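Local coordinates for outer surface protein (Borrelia burgdorferi, PDB 5IZT) that is an outer surface protein of the Lyme disease spirochaete, of unestablished function, with an all-helical domain of the PFam54 family related to the complement-regulator-binding protein BbCRASP-1, at residues F211-V223 and Y274-I288. Residues are numbered along the deposited sequence; the frame is centred on the assembly and turned at random. Where two conformers were deposited one is given.
Sequences FKMKDSAFELLDV and YNENQNHSLIRELMI
Leu220 lies against Tyr274, His280, Ile283 and Arg284. Its CD1 rests 3.8 Å from CG2 of Ile283, and its CG meets the Tyr274 ring at the edge. The Arg284 chain runs extended from CG to NE. NE donates to a lone pair of Leu220 O in the carbonyl plane (2.9 Å, N-H...O 163°). CD2 of Leu220 lies over one face of the guanidinium group. The Tyr274 ring has partners on both faces. CA of Ser216 makes a CH-pi contact with one face, 3.9 Å from the centroid, beside Asp215 O. NE2 of His280 lies over the other face, toward the rim, and also donates to Tyr274 O (2.8 Å). In this all-helical Bbcrasp-1 domain, the contact sets the loop between helices 179-197 and 243-255 on the first turns of helix 280-316. In the conformer given, Met287 has CG anti to its backbone N (chi1 -180°) and bends at chi2 and chi3. CE comes to 3.6 Å from CE1 of Phe218, and SD sits 5.2 Å from the ring centroid, an oblique Met-aromatic contact. CE also lies 3.8 Å from SD of Met213. Phe252 of helix 243-255 packs on Met287 as well. Leu221 forks over the helix, CD1 on Met287 CG and CD2 3.7 Å from CD1 of Ile288.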
loop_
_atom_site.group_PDB
_atom_site.type_symbol
_atom_site.label_atom_id
_atom_site.label_comp_id
_atom_site.label_asym_id
_atom_site.label_seq_id
_atom_site.Cartn_x
_atom_site.Cartn_y
_atom_site.Cartn_z
ATOM N N PHE A 211 -5.050 -5.068 16.464
ATOM C CA PHE A 211 -6.036 -5.764 15.628
ATOM C C PHE A 211 -5.666 -7.236 15.428
ATOM O O PHE A 211 -5.717 -7.764 14.315
ATOM C CB PHE A 211 -6.211 -5.048 14.283
ATOM C CG PHE A 211 -6.530 -3.579 14.426
ATOM C CD1 PHE A 211 -7.811 -3.164 14.764
ATOM C CD2 PHE A 211 -5.539 -2.617 14.251
ATOM C CE1 PHE A 211 -8.107 -1.805 14.921
ATOM C CE2 PHE A 211 -5.821 -1.265 14.405
ATOM C CZ PHE A 211 -7.110 -0.856 14.740
ATOM N N LYS A 212 -5.301 -7.894 16.532
ATOM C CA LYS A 212 -4.910 -9.302 16.630
ATOM C C LYS A 212 -3.599 -9.586 15.910
ATOM O O LYS A 212 -3.230 -10.762 15.741
ATOM C CB LYS A 212 -5.996 -10.255 16.100
ATOM C CG LYS A 212 -7.401 -9.973 16.668
ATOM C CD LYS A 212 -7.591 -10.514 18.063
ATOM C CE LYS A 212 -8.965 -10.112 18.624
ATOM N NZ LYS A 212 -9.093 -8.630 18.834
ATOM N N MET A 213 -2.877 -8.553 15.476
ATOM C CA MET A 213 -1.601 -8.760 14.810
ATOM C C MET A 213 -0.394 -8.468 15.699
ATOM O O MET A 213 0.737 -8.795 15.302
ATOM C CB MET A 213 -1.550 -7.920 13.529
ATOM C CG MET A 213 -2.527 -8.501 12.477
ATOM S SD MET A 213 -2.561 -7.608 10.916
ATOM C CE MET A 213 -3.482 -6.144 11.458
ATOM N N LYS A 214 -0.597 -7.914 16.903
ATOM C CA LYS A 214 0.528 -7.751 17.831
ATOM C C LYS A 214 1.200 -9.088 18.105
ATOM O O LYS A 214 2.432 -9.180 18.148
ATOM C CB LYS A 214 0.070 -7.148 19.159
ATOM C CG LYS A 214 1.233 -6.962 20.173
ATOM C CD LYS A 214 0.781 -6.243 21.446
ATOM C CE LYS A 214 0.041 -7.170 22.423
ATOM N NZ LYS A 214 0.927 -8.202 23.055
ATOM N N ASP A 215 0.400 -10.135 18.289
ATOM C CA ASP A 215 0.903 -11.471 18.565
ATOM C C ASP A 215 0.828 -12.385 17.351
ATOM O O ASP A 215 0.874 -13.608 17.514
ATOM C CB ASP A 215 0.156 -12.106 19.742
ATOM C CG ASP A 215 0.336 -11.340 21.034
ATOM O OD1 ASP A 215 1.380 -10.680 21.197
ATOM O OD2 ASP A 215 -0.546 -11.435 21.910
ATOM N N SER A 216 0.703 -11.821 16.141
ATOM C CA SER A 216 0.752 -12.641 14.936
ATOM C C SER A 216 1.539 -11.939 13.835
ATOM O O SER A 216 2.770 -11.992 13.852
ATOM C CB SER A 216 -0.661 -13.049 14.464
ATOM O OG SER A 216 -1.450 -11.984 13.975
ATOM N N ALA A 217 0.867 -11.282 12.879
ATOM C CA ALA A 217 1.566 -10.799 11.686
ATOM C C ALA A 217 2.680 -9.806 12.023
ATOM O O ALA A 217 3.765 -9.849 11.433
ATOM C CB ALA A 217 0.570 -10.172 10.709
ATOM N N PHE A 218 2.414 -8.857 12.916
ATOM C CA PHE A 218 3.443 -7.870 13.222
ATOM C C PHE A 218 4.562 -8.462 14.061
ATOM O O PHE A 218 5.673 -7.939 14.060
ATOM C CB PHE A 218 2.821 -6.669 13.938
ATOM C CG PHE A 218 1.853 -5.888 13.084
ATOM C CD1 PHE A 218 2.070 -5.762 11.712
ATOM C CD2 PHE A 218 0.739 -5.271 13.646
ATOM C CE1 PHE A 218 1.183 -5.022 10.913
ATOM C CE2 PHE A 218 -0.150 -4.531 12.862
ATOM C CZ PHE A 218 0.079 -4.400 11.485
ATOM N N GLU A 219 4.294 -9.530 14.804
ATOM C CA GLU A 219 5.372 -10.161 15.557
ATOM C C GLU A 219 6.407 -10.797 14.634
ATOM O O GLU A 219 7.580 -10.934 15.017
ATOM C CB GLU A 219 4.802 -11.207 16.518
ATOM C CG GLU A 219 5.798 -11.668 17.576
ATOM C CD GLU A 219 5.128 -12.410 18.713
ATOM O OE1 GLU A 219 4.142 -13.119 18.443
ATOM O OE2 GLU A 219 5.579 -12.278 19.871
ATOM N N LEU A 220 6.004 -11.180 13.428
ATOM C CA LEU A 220 6.851 -11.947 12.522
ATOM C C LEU A 220 7.800 -11.085 11.700
ATOM O O LEU A 220 8.580 -11.630 10.913
ATOM C CB LEU A 220 5.977 -12.784 11.575
ATOM C CG LEU A 220 5.214 -13.896 12.297
ATOM C CD1 LEU A 220 4.220 -14.511 11.316
ATOM C CD2 LEU A 220 6.213 -14.923 12.793
ATOM N N LEU A 221 7.723 -9.767 11.815
ATOM C CA LEU A 221 8.519 -8.884 10.969
ATOM C C LEU A 221 9.204 -7.812 11.808
ATOM O O LEU A 221 8.743 -7.463 12.898
ATOM C CB LEU A 221 7.638 -8.221 9.903
ATOM C CG LEU A 221 6.962 -9.148 8.905
ATOM C CD1 LEU A 221 5.920 -8.364 8.146
ATOM C CD2 LEU A 221 8.008 -9.722 7.942
ATOM N N ASP A 222 10.321 -7.305 11.292
ATOM C CA ASP A 222 10.914 -6.060 11.760
ATOM C C ASP A 222 10.419 -4.911 10.890
ATOM O O ASP A 222 9.853 -5.118 9.823
ATOM C CB ASP A 222 12.438 -6.104 11.679
ATOM C CG ASP A 222 13.059 -7.075 12.655
ATOM O OD1 ASP A 222 12.380 -7.442 13.636
ATOM O OD2 ASP A 222 14.236 -7.460 12.441
ATOM N N VAL A 223 10.683 -3.684 11.336
ATOM C CA VAL A 223 10.366 -2.516 10.514
ATOM C C VAL A 223 11.194 -2.568 9.236
ATOM O O VAL A 223 12.403 -2.822 9.274
ATOM C CB VAL A 223 10.611 -1.232 11.316
ATOM C CG1 VAL A 223 10.406 -0.008 10.435
ATOM C CG2 VAL A 223 9.658 -1.187 12.506
ATOM N N TYR A 274 -1.666 -17.931 12.113
ATOM C CA TYR A 274 -0.490 -17.996 12.975
ATOM C C TYR A 274 -0.496 -19.215 13.891
ATOM O O TYR A 274 0.575 -19.615 14.371
ATOM C CB TYR A 274 -0.421 -16.700 13.782
ATOM C CG TYR A 274 0.807 -16.517 14.645
ATOM C CD1 TYR A 274 1.978 -15.953 14.137
ATOM C CD2 TYR A 274 0.789 -16.932 15.976
ATOM C CE1 TYR A 274 3.093 -15.771 14.953
ATOM C CE2 TYR A 274 1.888 -16.778 16.791
ATOM C CZ TYR A 274 3.038 -16.207 16.286
ATOM O OH TYR A 274 4.112 -16.076 17.148
ATOM N N ASN A 275 -1.666 -19.843 14.069
ATOM C CA ASN A 275 -1.821 -21.018 14.930
ATOM C C ASN A 275 -0.899 -22.167 14.540
ATOM O O ASN A 275 -0.551 -22.995 15.395
ATOM C CB ASN A 275 -3.270 -21.499 14.879
ATOM C CG ASN A 275 -4.200 -20.609 15.655
ATOM O OD1 ASN A 275 -3.778 -19.932 16.585
ATOM N ND2 ASN A 275 -5.482 -20.636 15.305
ATOM N N GLU A 276 -0.533 -22.271 13.258
ATOM C CA GLU A 276 0.381 -23.310 12.778
ATOM C C GLU A 276 1.639 -22.624 12.274
ATOM O O GLU A 276 1.553 -21.731 11.422
ATOM C CB GLU A 276 -0.254 -24.124 11.643
ATOM C CG GLU A 276 -1.574 -24.791 11.984
ATOM C CD GLU A 276 -1.390 -26.062 12.759
ATOM O OE1 GLU A 276 -0.231 -26.503 12.902
ATOM O OE2 GLU A 276 -2.404 -26.629 13.211
ATOM N N ASN A 277 2.803 -22.999 12.824
ATOM C CA ASN A 277 3.990 -22.246 12.413
ATOM C C ASN A 277 4.436 -22.586 10.996
ATOM O O ASN A 277 5.218 -21.824 10.416
ATOM C CB ASN A 277 5.163 -22.404 13.408
ATOM C CG ASN A 277 5.739 -23.794 13.443
ATOM O OD1 ASN A 277 5.055 -24.775 13.152
ATOM N ND2 ASN A 277 7.023 -23.888 13.805
ATOM N N GLN A 278 3.905 -23.650 10.391
ATOM C CA GLN A 278 4.130 -23.846 8.960
ATOM C C GLN A 278 3.537 -22.724 8.122
ATOM O O GLN A 278 3.897 -22.593 6.947
ATOM C CB GLN A 278 3.544 -25.186 8.483
ATOM C CG GLN A 278 2.027 -25.259 8.529
ATOM C CD GLN A 278 1.492 -26.648 8.203
ATOM O OE1 GLN A 278 1.840 -27.233 7.176
ATOM N NE2 GLN A 278 0.641 -27.180 9.079
ATOM N N ASN A 279 2.626 -21.920 8.687
ATOM C CA ASN A 279 2.010 -20.806 7.968
ATOM C C ASN A 279 2.711 -19.464 8.164
ATOM O O ASN A 279 2.316 -18.481 7.524
ATOM C CB ASN A 279 0.543 -20.641 8.387
ATOM C CG ASN A 279 -0.284 -21.875 8.093
ATOM O OD1 ASN A 279 0.032 -22.639 7.183
ATOM N ND2 ASN A 279 -1.335 -22.074 8.854
ATOM N N HIS A 280 3.737 -19.391 9.008
ATOM C CA HIS A 280 4.328 -18.093 9.329
ATOM C C HIS A 280 5.007 -17.447 8.119
ATOM O O HIS A 280 4.943 -16.223 7.965
ATOM C CB HIS A 280 5.300 -18.250 10.503
ATOM C CG HIS A 280 4.607 -18.550 11.794
ATOM N ND1 HIS A 280 5.272 -18.718 12.991
ATOM C CD2 HIS A 280 3.286 -18.714 12.066
ATOM C CE1 HIS A 280 4.392 -18.969 13.948
ATOM N NE2 HIS A 280 3.181 -18.981 13.410
ATOM N N SER A 281 5.624 -18.228 7.228
ATOM C CA SER A 281 6.240 -17.614 6.050
ATOM C C SER A 281 5.190 -16.994 5.140
ATOM O O SER A 281 5.433 -15.950 4.521
ATOM C CB SER A 281 7.079 -18.641 5.287
ATOM O OG SER A 281 8.106 -19.173 6.113
ATOM N N LEU A 282 4.014 -17.623 5.040
ATOM C CA LEU A 282 2.934 -17.052 4.246
ATOM C C LEU A 282 2.477 -15.722 4.831
ATOM O O LEU A 282 2.270 -14.748 4.105
ATOM C CB LEU A 282 1.758 -18.027 4.181
ATOM C CG LEU A 282 0.438 -17.444 3.653
ATOM C CD1 LEU A 282 0.557 -16.987 2.203
ATOM C CD2 LEU A 282 -0.736 -18.439 3.826
ATOM N N ILE A 283 2.301 -15.675 6.149
ATOM C CA ILE A 283 1.893 -14.439 6.811
ATOM C C ILE A 283 2.902 -13.331 6.538
ATOM O O ILE A 283 2.520 -12.187 6.242
ATOM C CB ILE A 283 1.722 -14.678 8.326
ATOM C CG1 ILE A 283 0.599 -15.666 8.609
ATOM C CG2 ILE A 283 1.408 -13.364 9.050
ATOM C CD1 ILE A 283 0.534 -16.077 10.130
ATOM N N ARG A 284 4.199 -13.649 6.632
ATOM C CA ARG A 284 5.237 -12.670 6.306
ATOM C C ARG A 284 5.079 -12.149 4.877
ATOM O O ARG A 284 5.086 -10.933 4.646
ATOM C CB ARG A 284 6.632 -13.282 6.491
ATOM C CG ARG A 284 7.061 -13.476 7.947
ATOM C CD ARG A 284 8.506 -13.965 8.082
ATOM N NE ARG A 284 8.863 -14.102 9.495
ATOM C CZ ARG A 284 9.079 -15.263 10.108
ATOM N NH1 ARG A 284 8.993 -16.402 9.432
ATOM N NH2 ARG A 284 9.402 -15.283 11.396
ATOM N N GLU A 285 4.968 -13.060 3.899
ATOM C CA GLU A 285 4.829 -12.632 2.504
ATOM C C GLU A 285 3.585 -11.765 2.309
ATOM O O GLU A 285 3.625 -10.786 1.554
ATOM C CB GLU A 285 4.776 -13.831 1.554
ATOM C CG GLU A 285 6.037 -14.700 1.491
ATOM C CD GLU A 285 5.982 -15.723 0.339
ATOM O OE1 GLU A 285 5.351 -16.791 0.489
ATOM O OE2 GLU A 285 6.547 -15.433 -0.743
ATOM N N LEU A 286 2.459 -12.121 2.945
ATOM C CA LEU A 286 1.244 -11.321 2.785
ATOM C C LEU A 286 1.450 -9.913 3.317
ATOM O O LEU A 286 1.128 -8.928 2.640
ATOM C CB LEU A 286 0.042 -11.966 3.493
ATOM C CG LEU A 286 -0.443 -13.292 2.893
ATOM C CD1 LEU A 286 -1.410 -13.957 3.864
ATOM C CD2 LEU A 286 -1.105 -13.048 1.542
ATOM N N MET A 287 1.972 -9.798 4.542
ATOM C CA MET A 287 2.126 -8.472 5.136
ATOM C C MET A 287 3.198 -7.664 4.413
ATOM O O MET A 287 3.032 -6.454 4.203
ATOM C CB MET A 287 2.455 -8.582 6.628
ATOM C CG MET A 287 2.624 -7.208 7.290
ATOM S SD MET A 287 1.160 -6.137 7.148
ATOM C CE MET A 287 -0.032 -7.024 8.166
ATOM N N ILE A 288 4.300 -8.309 4.020
ATOM C CA ILE A 288 5.335 -7.589 3.277
ATOM C C ILE A 288 4.765 -7.051 1.966
ATOM O O ILE A 288 5.103 -5.939 1.538
ATOM C CB ILE A 288 6.560 -8.497 3.038
ATOM C CG1 ILE A 288 7.373 -8.662 4.322
ATOM C CG2 ILE A 288 7.446 -7.944 1.896
ATOM C CD1 ILE A 288 8.465 -9.729 4.232
#